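Local structure of glycosylation Associate Protein 3 (Streptococcus agalactiae serotype V, 6OYC) at residues P62-G67 with Y117-S122; F90-R93 with S97-F100; K137-T142 with S174-K179. The protein probably works with its partners in the Gap123 complex in glycosylation and accessory Sec export of surface glycoproteins, perhaps binding sugar. All blocks are in the same frame, centred on the assembly; numbering follows the deposited sequence.

Contact 1: P62-G67 with Y117-S122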
loop_
_atom_site.group_PDB
_atom_site.type_symbol
_atom_site.label_atom_id
_atom_site.label_comp_id
_atom_site.label_asym_id
_atom_site.label_seq_id
_atom_site.Cartn_x
_atom_site.Cartn_y
_atom_site.Cartn_z
ATOM N N PRO C 62 -7.721 -6.316 -12.348
ATOM C CA PRO C 62 -9.172 -6.152 -12.256
ATOM C C PRO C 62 -9.840 -6.182 -13.618
ATOM O O PRO C 62 -9.235 -5.911 -14.662
ATOM C CB PRO C 62 -9.330 -4.762 -11.622
ATOM C CG PRO C 62 -8.144 -3.989 -12.174
ATOM C CD PRO C 62 -7.008 -5.025 -12.270
ATOM N N LEU C 63 -11.127 -6.481 -13.562
ATOM C CA LEU C 63 -12.007 -6.435 -14.720
ATOM C C LEU C 63 -12.169 -4.994 -15.187
ATOM O O LEU C 63 -12.462 -4.108 -14.383
ATOM C CB LEU C 63 -13.352 -7.038 -14.327
ATOM C CG LEU C 63 -14.336 -7.697 -15.278
ATOM C CD1 LEU C 63 -13.681 -8.809 -16.097
ATOM C CD2 LEU C 63 -15.541 -8.224 -14.467
ATOM N N LEU C 64 -11.989 -4.754 -16.484
ATOM C CA LEU C 64 -12.073 -3.413 -17.046
ATOM C C LEU C 64 -13.275 -3.309 -17.980
ATOM O O LEU C 64 -13.847 -4.316 -18.408
ATOM C CB LEU C 64 -10.778 -3.052 -17.791
ATOM C CG LEU C 64 -9.481 -3.104 -16.962
ATOM C CD1 LEU C 64 -8.274 -2.614 -17.771
ATOM C CD2 LEU C 64 -9.610 -2.304 -15.655
ATOM N N ARG C 65 -13.667 -2.078 -18.290
ATOM C CA ARG C 65 -14.837 -1.829 -19.134
ATOM C C ARG C 65 -14.406 -1.360 -20.525
ATOM O O ARG C 65 -13.625 -0.407 -20.654
ATOM C CB ARG C 65 -15.778 -0.791 -18.496
ATOM C CG ARG C 65 -16.072 -0.986 -16.990
ATOM C CD ARG C 65 -16.499 -2.406 -16.712
ATOM N NE ARG C 65 -17.307 -2.559 -15.499
ATOM C CZ ARG C 65 -16.860 -3.025 -14.327
ATOM N NH1 ARG C 65 -15.570 -3.384 -14.158
ATOM N NH2 ARG C 65 -17.720 -3.126 -13.312
ATOM N N LYS C 66 -14.937 -2.014 -21.562
ATOM C CA LYS C 66 -14.590 -1.659 -22.934
ATOM C C LYS C 66 -14.959 -0.213 -23.221
ATOM O O LYS C 66 -16.098 0.206 -23.003
ATOM C CB LYS C 66 -15.301 -2.578 -23.926
ATOM C CG LYS C 66 -14.968 -4.081 -23.806
ATOM C CD LYS C 66 -15.990 -4.894 -24.601
ATOM C CE LYS C 66 -15.872 -6.382 -24.359
ATOM N NZ LYS C 66 -15.289 -7.037 -25.536
ATOM N N GLY C 67 -13.986 0.558 -23.701
ATOM C CA GLY C 67 -14.211 1.955 -24.006
ATOM C C GLY C 67 -13.904 2.926 -22.883
ATOM O O GLY C 67 -13.938 4.135 -23.117
ATOM N N TYR C 117 -11.166 -9.397 -24.512
ATOM C CA TYR C 117 -11.824 -10.267 -23.548
ATOM C C TYR C 117 -11.051 -10.327 -22.233
ATOM O O TYR C 117 -11.628 -10.127 -21.161
ATOM C CB TYR C 117 -11.989 -11.686 -24.114
ATOM C CG TYR C 117 -12.902 -12.529 -23.259
ATOM C CD1 TYR C 117 -14.253 -12.186 -23.109
ATOM C CD2 TYR C 117 -12.418 -13.638 -22.560
ATOM C CE1 TYR C 117 -15.102 -12.926 -22.297
ATOM C CE2 TYR C 117 -13.276 -14.414 -21.752
ATOM C CZ TYR C 117 -14.619 -14.050 -21.634
ATOM O OH TYR C 117 -15.488 -14.771 -20.841
ATOM N N THR C 118 -9.750 -10.599 -22.295
ATOM C CA THR C 118 -8.866 -10.530 -21.138
ATOM C C THR C 118 -7.658 -9.658 -21.468
ATOM O O THR C 118 -7.481 -9.204 -22.604
ATOM C CB THR C 118 -8.386 -11.924 -20.700
ATOM O OG1 THR C 118 -7.535 -12.471 -21.713
ATOM C CG2 THR C 118 -9.566 -12.850 -20.467
ATOM N N TYR C 119 -6.802 -9.436 -20.472
ATOM C CA TYR C 119 -5.564 -8.715 -20.738
ATOM C C TYR C 119 -4.490 -9.155 -19.750
ATOM O O TYR C 119 -4.772 -9.730 -18.699
ATOM C CB TYR C 119 -5.775 -7.181 -20.703
ATOM C CG TYR C 119 -6.079 -6.580 -19.338
ATOM C CD1 TYR C 119 -7.332 -6.737 -18.736
ATOM C CD2 TYR C 119 -5.108 -5.857 -18.640
ATOM C CE1 TYR C 119 -7.604 -6.193 -17.487
ATOM C CE2 TYR C 119 -5.374 -5.300 -17.381
ATOM C CZ TYR C 119 -6.622 -5.471 -16.814
ATOM O OH TYR C 119 -6.886 -4.924 -15.580
ATOM N N THR C 120 -3.247 -8.911 -20.120
ATOM C CA THR C 120 -2.108 -9.183 -19.262
ATOM C C THR C 120 -1.247 -7.936 -19.202
ATOM O O THR C 120 -1.286 -7.092 -20.094
ATOM C CB THR C 120 -1.244 -10.340 -19.781
ATOM O OG1 THR C 120 -0.671 -9.949 -21.030
ATOM C CG2 THR C 120 -2.062 -11.638 -19.957
ATOM N N ILE C 121 -0.433 -7.836 -18.159
ATOM C CA ILE C 121 0.571 -6.782 -18.070
ATOM C C ILE C 121 1.896 -7.447 -17.752
ATOM O O ILE C 121 1.966 -8.277 -16.844
ATOM C CB ILE C 121 0.212 -5.724 -17.010
ATOM C CG1 ILE C 121 -1.137 -5.075 -17.345
ATOM C CG2 ILE C 121 1.289 -4.692 -16.946
ATOM C CD1 ILE C 121 -1.692 -4.156 -16.248
ATOM N N SER C 122 2.938 -7.099 -18.508
ATOM C CA SER C 122 4.243 -7.730 -18.386
ATOM C C SER C 122 5.318 -6.690 -18.124
ATOM O O SER C 122 5.387 -5.667 -18.814
ATOM C CB SER C 122 4.596 -8.521 -19.645
ATOM O OG SER C 122 3.793 -9.669 -19.750
#
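Tyr119 reaches from strand 118-125 to the loop 62-67, where its hydroxyl meets Pro62 and its ring meets Leu64. CB leaves the strand toward that loop, and chi1 of 69° sets CG between the backbone N and the carbonyl carbon. Along the ring, Tyr119 CE1 lies 3.3 Å from Pro62 O and 3.7 Å from Leu64 CD1, and Tyr119 CE2 4.0 Å from the same methyl; the approach tightens at Tyr119 CZ, 3.4 Å from Leu64 CD1. Leu64 crosses the tyrosine at about a right angle, its CD1 coming obliquely to the ring. The setting is the interior between two antiparallel sheets, consistent with the beta-sandwich of galactose-binding-like domains: Ile88 and Phe90 of one sheet and Leu138 of the other also touch Tyr119. Just before it, Tyr117 and Thr118 both face Tyr91 as a classic beta bulge. At the tip, Tyr119 OH donates a 2.7 Å hydrogen bond to Pro62 O, which sits at the ring edge. The C=O...donor angle is 142°, in the carbonyl plane and on a lone pair. The proline ring brings Pro62 CD to 3.3 Å from Tyr119 OH, and Leu64 CG lies 3.5 Å from that oxygen.

Contact 2: F90-R93 with S97-F100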
loop_
_atom_site.group_PDB
_atom_site.type_symbol
_atom_site.label_atom_id
_atom_site.label_comp_id
_atom_site.label_asym_id
_atom_site.label_seq_id
_atom_site.Cartn_x
_atom_site.Cartn_y
_atom_site.Cartn_z
ATOM N N PHE C 90 -3.895 -7.158 -24.964
ATOM C CA PHE C 90 -5.296 -7.534 -24.930
ATOM C C PHE C 90 -5.535 -8.782 -25.779
ATOM O O PHE C 90 -4.890 -8.982 -26.819
ATOM C CB PHE C 90 -6.174 -6.362 -25.392
ATOM C CG PHE C 90 -5.797 -5.040 -24.732
ATOM C CD1 PHE C 90 -6.078 -4.807 -23.392
ATOM C CD2 PHE C 90 -5.123 -4.057 -25.442
ATOM C CE1 PHE C 90 -5.708 -3.593 -22.770
ATOM C CE2 PHE C 90 -4.754 -2.843 -24.832
ATOM C CZ PHE C 90 -5.048 -2.618 -23.495
ATOM N N TYR C 91 -6.454 -9.630 -25.315
ATOM C CA TYR C 91 -6.704 -10.928 -25.924
ATOM C C TYR C 91 -8.202 -11.116 -26.068
ATOM O O TYR C 91 -8.973 -10.769 -25.162
ATOM C CB TYR C 91 -6.101 -12.089 -25.097
ATOM C CG TYR C 91 -4.587 -12.019 -24.984
ATOM C CD1 TYR C 91 -3.976 -11.268 -23.978
ATOM C CD2 TYR C 91 -3.767 -12.691 -25.898
ATOM C CE1 TYR C 91 -2.598 -11.188 -23.879
ATOM C CE2 TYR C 91 -2.394 -12.624 -25.802
ATOM C CZ TYR C 91 -1.811 -11.866 -24.798
ATOM O OH TYR C 91 -0.446 -11.806 -24.702
ATOM N N ASN C 92 -8.615 -11.635 -27.217
ATOM C CA ASN C 92 -10.020 -11.940 -27.401
ATOM C C ASN C 92 -10.324 -13.260 -26.701
ATOM O O ASN C 92 -9.471 -13.866 -26.042
ATOM C CB ASN C 92 -10.384 -11.957 -28.881
ATOM C CG ASN C 92 -9.669 -13.045 -29.651
ATOM O OD1 ASN C 92 -9.096 -13.991 -29.080
ATOM N ND2 ASN C 92 -9.687 -12.912 -30.973
ATOM N N ARG C 93 -11.552 -13.726 -26.869
ATOM C CA ARG C 93 -12.021 -14.911 -26.173
ATOM C C ARG C 93 -11.437 -16.191 -26.765
ATOM O O ARG C 93 -11.582 -17.257 -26.162
ATOM C CB ARG C 93 -13.566 -14.873 -26.166
ATOM C CG ARG C 93 -14.341 -16.132 -26.419
ATOM C CD ARG C 93 -15.855 -15.894 -26.299
ATOM N NE ARG C 93 -16.323 -15.131 -25.129
ATOM C CZ ARG C 93 -16.949 -13.956 -25.205
ATOM N NH1 ARG C 93 -17.134 -13.370 -26.387
ATOM N NH2 ARG C 93 -17.372 -13.340 -24.104
ATOM N N SER C 97 -4.088 -12.263 -29.553
ATOM C CA SER C 97 -3.760 -10.884 -29.234
ATOM C C SER C 97 -4.567 -9.968 -30.144
ATOM O O SER C 97 -4.639 -10.199 -31.349
ATOM C CB SER C 97 -2.255 -10.638 -29.400
ATOM O OG SER C 97 -1.937 -9.258 -29.165
ATOM N N VAL C 98 -5.229 -8.963 -29.566
ATOM C CA VAL C 98 -5.961 -7.987 -30.364
ATOM C C VAL C 98 -5.449 -6.570 -30.151
ATOM O O VAL C 98 -6.035 -5.622 -30.666
ATOM C CB VAL C 98 -7.484 -8.069 -30.124
ATOM C CG1 VAL C 98 -8.009 -9.411 -30.624
ATOM C CG2 VAL C 98 -7.842 -7.826 -28.647
ATOM N N GLY C 99 -4.350 -6.413 -29.431
ATOM C CA GLY C 99 -3.676 -5.135 -29.341
ATOM C C GLY C 99 -2.687 -5.131 -28.199
ATOM O O GLY C 99 -2.666 -6.034 -27.357
ATOM N N PHE C 100 -1.849 -4.091 -28.184
ATOM C CA PHE C 100 -1.020 -3.835 -27.015
ATOM C C PHE C 100 -0.597 -2.373 -26.993
ATOM O O PHE C 100 -0.748 -1.648 -27.976
ATOM C CB PHE C 100 0.188 -4.779 -26.962
ATOM C CG PHE C 100 1.363 -4.346 -27.803
ATOM C CD1 PHE C 100 1.456 -4.716 -29.140
ATOM C CD2 PHE C 100 2.399 -3.617 -27.246
ATOM C CE1 PHE C 100 2.557 -4.336 -29.913
ATOM C CE2 PHE C 100 3.505 -3.234 -28.010
ATOM C CZ PHE C 100 3.587 -3.593 -29.338
#
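A beta hairpin, made by strands 84-91 and 97-103 at one border of a four-stranded antiparallel sheet, brings Phe90 and Tyr91 beside Ser97, Val98 and Gly99. Two backbone hydrogen bonds join the arms. Phe90 N donates to Gly99 O at 2.9 Å, nearly straight at 175°, while Val98 N donates to Phe90 O at 2.8 Å from above the carbonyl plane. The carbonyl also takes a CA-H...O contact from Ser97, with CA 3.3 Å from Phe90 O. Tyr91 and Ser97 form a non-hydrogen-bonded antiparallel pair on the sheet face opposite Phe90; the tyrosine ring comes obliquely to the serine, Tyr91 CE2 lying 4.1 Å from Ser97 CB, and Ser97 OG is hydrogen-bonded to Glu89 OE2. Asn92 OD1 accepts from Phe94 N, closing an Asx turn, and from Glu96 N. Val98 fits its two methyls to different neighbours. Chi1 of -66° sets Val98 CG1 beside its own backbone N and 3.9 Å from Asn92 CB, the two side chains crossing at about a right angle. The other branch lies against the start of the phenylalanine side chain, with Val98 CG2 3.9 Å from Phe90 CB.

Contact 3: K137-T142 with S174-K179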
loop_
_atom_site.group_PDB
_atom_site.type_symbol
_atom_site.label_atom_id
_atom_site.label_comp_id
_atom_site.label_asym_id
_atom_site.label_seq_id
_atom_site.Cartn_x
_atom_site.Cartn_y
_atom_site.Cartn_z
ATOM N N LYS C 137 0.429 0.870 -10.798
ATOM C CA LYS C 137 -0.866 1.407 -10.396
ATOM C C LYS C 137 -1.756 1.550 -11.622
ATOM O O LYS C 137 -1.395 2.233 -12.591
ATOM C CB LYS C 137 -0.718 2.751 -9.678
ATOM C CG LYS C 137 -2.008 3.300 -9.078
ATOM C CD LYS C 137 -1.711 4.547 -8.251
ATOM C CE LYS C 137 -2.970 5.267 -7.845
ATOM N NZ LYS C 137 -2.670 6.621 -7.292
ATOM N N LEU C 138 -2.919 0.912 -11.568
ATOM C CA LEU C 138 -3.901 0.932 -12.639
ATOM C C LEU C 138 -5.195 1.537 -12.099
ATOM O O LEU C 138 -5.770 1.017 -11.133
ATOM C CB LEU C 138 -4.134 -0.490 -13.159
ATOM C CG LEU C 138 -5.210 -0.710 -14.212
ATOM C CD1 LEU C 138 -4.796 -0.011 -15.509
ATOM C CD2 LEU C 138 -5.397 -2.205 -14.434
ATOM N N GLU C 139 -5.655 2.625 -12.718
ATOM C CA GLU C 139 -6.850 3.313 -12.253
ATOM C C GLU C 139 -7.601 3.903 -13.437
ATOM O O GLU C 139 -7.006 4.272 -14.455
ATOM C CB GLU C 139 -6.498 4.428 -11.268
ATOM C CG GLU C 139 -5.365 5.290 -11.782
ATOM C CD GLU C 139 -4.958 6.380 -10.808
ATOM O OE1 GLU C 139 -5.860 6.932 -10.132
ATOM O OE2 GLU C 139 -3.739 6.677 -10.725
ATOM N N GLU C 140 -8.911 4.026 -13.285
ATOM C CA GLU C 140 -9.671 4.711 -14.316
ATOM C C GLU C 140 -9.473 6.213 -14.188
ATOM O O GLU C 140 -9.160 6.735 -13.117
ATOM C CB GLU C 140 -11.157 4.349 -14.267
ATOM C CG GLU C 140 -11.851 4.630 -12.976
ATOM C CD GLU C 140 -13.294 4.142 -12.996
ATOM O OE1 GLU C 140 -13.657 3.354 -12.097
ATOM O OE2 GLU C 140 -14.049 4.531 -13.922
ATOM N N VAL C 141 -9.612 6.889 -15.314
ATOM C CA VAL C 141 -9.353 8.314 -15.412
ATOM C C VAL C 141 -10.673 9.048 -15.217
ATOM O O VAL C 141 -11.629 8.833 -15.973
ATOM C CB VAL C 141 -8.720 8.660 -16.765
ATOM C CG1 VAL C 141 -8.519 10.146 -16.876
ATOM C CG2 VAL C 141 -7.405 7.924 -16.915
ATOM N N THR C 142 -10.725 9.894 -14.191
ATOM C CA THR C 142 -11.911 10.686 -13.863
ATOM C C THR C 142 -11.505 12.013 -13.222
ATOM O O THR C 142 -10.855 12.031 -12.171
ATOM C CB THR C 142 -12.861 9.935 -12.896
ATOM O OG1 THR C 142 -12.118 9.448 -11.770
ATOM C CG2 THR C 142 -13.564 8.768 -13.599
ATOM N N SER C 174 -3.981 8.859 0.839
ATOM C CA SER C 174 -3.584 10.254 0.996
ATOM C C SER C 174 -3.581 10.967 -0.344
ATOM O O SER C 174 -3.962 12.136 -0.442
ATOM C CB SER C 174 -2.210 10.345 1.663
ATOM O OG SER C 174 -1.176 9.863 0.816
ATOM N N VAL C 175 -3.208 10.251 -1.393
ATOM C CA VAL C 175 -3.174 10.750 -2.761
ATOM C C VAL C 175 -4.550 11.263 -3.183
ATOM O O VAL C 175 -4.670 11.952 -4.200
ATOM C CB VAL C 175 -2.652 9.626 -3.674
ATOM C CG1 VAL C 175 -2.469 10.078 -5.109
ATOM C CG2 VAL C 175 -1.323 9.063 -3.115
ATOM N N TYR C 176 -5.591 10.947 -2.397
ATOM C CA TYR C 176 -6.974 11.230 -2.772
ATOM C C TYR C 176 -7.684 12.145 -1.778
ATOM O O TYR C 176 -7.759 13.361 -1.990
ATOM C CB TYR C 176 -7.752 9.909 -2.940
ATOM C CG TYR C 176 -7.234 9.111 -4.116
ATOM C CD1 TYR C 176 -6.100 8.309 -3.996
ATOM C CD2 TYR C 176 -7.829 9.216 -5.363
ATOM C CE1 TYR C 176 -5.591 7.608 -5.089
ATOM C CE2 TYR C 176 -7.329 8.522 -6.456
ATOM C CZ TYR C 176 -6.211 7.720 -6.313
ATOM O OH TYR C 176 -5.707 7.033 -7.389
ATOM N N ILE C 177 -8.185 11.570 -0.683
ATOM C CA ILE C 177 -9.007 12.246 0.324
ATOM C C ILE C 177 -10.344 12.633 -0.301
ATOM O O ILE C 177 -10.751 13.801 -0.276
ATOM C CB ILE C 177 -8.289 13.462 0.943
ATOM C CG1 ILE C 177 -6.902 13.053 1.414
ATOM C CG2 ILE C 177 -9.059 13.996 2.151
ATOM C CD1 ILE C 177 -6.942 11.980 2.479
ATOM N N ASN C 178 -11.035 11.641 -0.865
ATOM C CA ASN C 178 -12.396 11.775 -1.385
ATOM C C ASN C 178 -13.272 10.635 -0.870
ATOM O O ASN C 178 -13.958 9.960 -1.642
ATOM C CB ASN C 178 -12.414 11.787 -2.921
ATOM C CG ASN C 178 -11.540 12.881 -3.524
ATOM O OD1 ASN C 178 -11.331 13.936 -2.921
ATOM N ND2 ASN C 178 -11.036 12.632 -4.729
ATOM N N LYS C 179 -13.259 10.394 0.461
ATOM C CA LYS C 179 -13.826 9.147 1.006
ATOM C C LYS C 179 -14.253 9.340 2.463
ATOM O O LYS C 179 -13.552 8.894 3.365
ATOM C CB LYS C 179 -12.812 7.995 0.934
ATOM C CG LYS C 179 -12.270 7.659 -0.454
ATOM C CD LYS C 179 -10.949 6.863 -0.428
ATOM C CE LYS C 179 -9.915 7.456 0.531
ATOM N NZ LYS C 179 -9.655 8.907 0.275
#
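This is a polar contact between the N-terminal and C-terminal parts of the chain: Lys137 and Glu139, on the last strand of the N-terminal beta-sheet region, receive the hydroxyl of Tyr176 from a loop of the C-terminal part, which is built on a parallel sheet. The lysine and the glutamate stand two apart on strand 130-140, so both point toward the loop. Lys137 is extended throughout, with CG anti to the backbone N (chi1 -173°), and its ammonium donates a hydrogen bond to the phenol, NZ lying 3.1 Å from Tyr176 OH. That oxygen in turn donates to the carboxylate, Tyr176 OH to Glu139 OE1 measuring 2.7 Å. The phenol thus acts in both roles at once, accepting from the ammonium and donating to the carboxylate. Glu139 OE1 lies at the edge of the tyrosine ring, in its plane, while the hydroxyl meets it from above the carboxylate plane; the two planes are 51° apart. The lysine comes to the ring obliquely, NZ 3.8 Å from Tyr176 CE1. A salt bridge closes the ring of three groups through Glu139 OE2, 3.6 Å from Lys137 NZ, and the opposite charges would largely offset each other beside the phenol. Val175 adds a loose contact, its CG1 4.1 Å from Lys137 NZ. Ile4 of strand 4-7 touches Lys137, Glu139 and Tyr176, Lys137 NZ has a further, weak hydrogen bond to Tyr6 OH, and strand 69-78 pairs with strand 130-140 on its other side, while Tyr176 projects from the loop that follows helix 171-174.

In the fold
From the N terminus, the chain first reaches residues 62-67, in the loop ahead of strand 69-78, and contact 1 closes when strand 118-125 returns to it. Contact 2 falls entirely within that interval: it joins the strand ends beside the turn of the hairpin 84-91/97-103, whose first strand neighbours strand 118-125, so that the backbone of Tyr91 bonds to those of Tyr117 and Thr118. Contact 3 opens afterwards, on strand 130-140, and closes past helix 171-174, in series with the other two. Leu138, on that strand, touches both Pro62 and Tyr119 of contact 1. Contact 1 joins a loop to the sheet and contact 2 pairs its edge strand, while contact 3 joins the beta-sheet region to the C-terminal part.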